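PDB 2GE3: probable acetyltransferase from Agrobacterium tumefaciens, which probably transfers the acetyl group of acetyl coenzyme A to an acceptor, as a member of the GNAT family of N-acetyltransferases. Local coordinates for the interface of chains A and B. Numbering follows the deposited sequence. Chains: chain A/B, probable acetyltransferase.

The interface of chains A and B. Residues chain A 145-149; chain B 145-147.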
# COMPACT_ATOMS: atom_id res chain seq x y z
N GLU A 145 -7.88 11.91 4.34
CA GLU A 145 -6.83 12.26 3.38
C GLU A 145 -7.26 12.05 1.96
O GLU A 145 -6.52 12.46 1.12
CB GLU A 145 -5.55 11.45 3.58
CG GLU A 145 -4.80 11.95 4.80
CD GLU A 145 -3.34 11.48 4.79
OE1 GLU A 145 -2.47 12.25 5.26
OE2 GLU A 145 -3.09 10.32 4.30
N GLY A 146 -8.42 11.41 1.75
CA GLY A 146 -9.03 11.30 0.47
C GLY A 146 -9.82 10.03 0.27
O GLY A 146 -9.82 9.18 1.13
N ARG A 147 -10.48 9.89 -0.89
CA ARG A 147 -11.52 8.86 -1.09
C ARG A 147 -11.04 8.10 -2.32
O ARG A 147 -10.72 8.68 -3.33
CB ARG A 147 -12.82 9.59 -1.34
CG ARG A 147 -13.94 8.80 -1.81
CD ARG A 147 -15.16 9.68 -1.77
NE ARG A 147 -16.31 9.03 -1.16
CZ ARG A 147 -16.84 9.44 0.01
NH1 ARG A 147 -16.37 10.50 0.65
NH2 ARG A 147 -17.85 8.79 0.54
N ALA A 148 -10.91 6.79 -2.21
CA ALA A 148 -10.55 5.98 -3.37
C ALA A 148 -11.79 5.35 -4.04
O ALA A 148 -12.35 4.51 -3.46
CB ALA A 148 -9.52 4.90 -2.90
N ARG A 149 -12.16 5.72 -5.28
CA ARG A 149 -13.42 5.28 -5.86
C ARG A 149 -13.31 3.84 -6.36
O ARG A 149 -12.40 3.54 -7.10
CB ARG A 149 -13.86 6.16 -7.07
CG ARG A 149 -13.66 7.68 -6.82
CD ARG A 149 -14.81 8.35 -5.95
NE ARG A 149 -16.18 7.83 -6.19
CZ ARG A 149 -17.01 8.17 -7.21
NH1 ARG A 149 -16.71 9.08 -8.14
NH2 ARG A 149 -18.22 7.60 -7.27
N GLU B 145 -7.12 12.07 -5.96
CA GLU B 145 -7.97 11.44 -4.94
C GLU B 145 -7.51 11.84 -3.51
O GLU B 145 -8.09 11.39 -2.57
CB GLU B 145 -7.90 9.91 -5.03
CG GLU B 145 -8.58 9.41 -6.28
CD GLU B 145 -8.98 7.92 -6.24
OE1 GLU B 145 -10.06 7.62 -6.81
OE2 GLU B 145 -8.19 7.09 -5.67
N GLY B 146 -6.46 12.62 -3.36
CA GLY B 146 -6.11 13.07 -1.97
C GLY B 146 -4.61 13.17 -1.77
O GLY B 146 -3.85 13.02 -2.69
N ARG B 147 -4.21 13.41 -0.55
CA ARG B 147 -2.86 13.76 -0.29
C ARG B 147 -2.41 13.09 1.02
O ARG B 147 -3.05 13.27 2.06
CB ARG B 147 -2.86 15.26 -0.15
CG ARG B 147 -1.63 15.93 0.45
CD ARG B 147 -1.84 17.30 -0.17
NE ARG B 147 -0.59 17.89 -0.08
CZ ARG B 147 -0.04 18.71 -0.93
NH1 ARG B 147 -0.65 19.20 -2.04
NH2 ARG B 147 1.14 19.08 -0.55
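This is an edge-to-edge beta contact between two GNAT-fold subunits. Strand 143-148 of chain A runs antiparallel to strand 143-148 of chain B, and A:Gly146 pairs with B:Gly146 at the centre. The two chains are copies of one protein related by a two-fold axis. They form the deposited dimer, though the structure alone does not prove that this is the working oligomer.

Backbone groups make the central bonds. The amide N of B:Arg147 donates to the carbonyl O of A:Glu145 at 3.0 Å. The donor lies nearly along the C=O axis, with a C=O...N angle of 168°. The twin bond, from A:Arg147 N to B:Glu145 O, is weak at 3.3 Å. The two glycines bring no side chain to the crossing, and the backbones come close there.

The side chain of B:Glu145 extends the contact beyond the bridge. The carboxylate B:Glu145 OE1 accepts the backbone N-H of A:Arg149, with N 3.2 Å away. The bond is nearly straight, 174° at the hydrogen, but the donor approaches from above the carboxylate plane. The other carboxylate oxygen, B:Glu145 OE2, sits 3.5 Å from A:Ala148 CA. The side chain of B:Glu145 runs along the partner backbone from A:Arg147 O to A:Arg149 N, across the end of the strand. By the two-fold, A:Glu145 lies in the same way over B:Arg147, its CD 3.3 Å from B:Arg147 O; this is contact and not a hydrogen bond.

Torsions set this reach. In B:Glu145, CG lies beside the backbone N (chi1 -70°), anti to the carbonyl carbon, and the chain is extended beyond it. A:Glu145 has almost the same shape. A:Arg149 bends at chi2 and chi3, and its CG passes 3.6 Å from B:Glu145 OE1. The two side chains cross obliquely. The guanidinium does not pair with the acid; A:Arg149 NE stays 6.1 Å from B:Glu145 OE1. At that range the positive charge may still favour the ionised carboxylate.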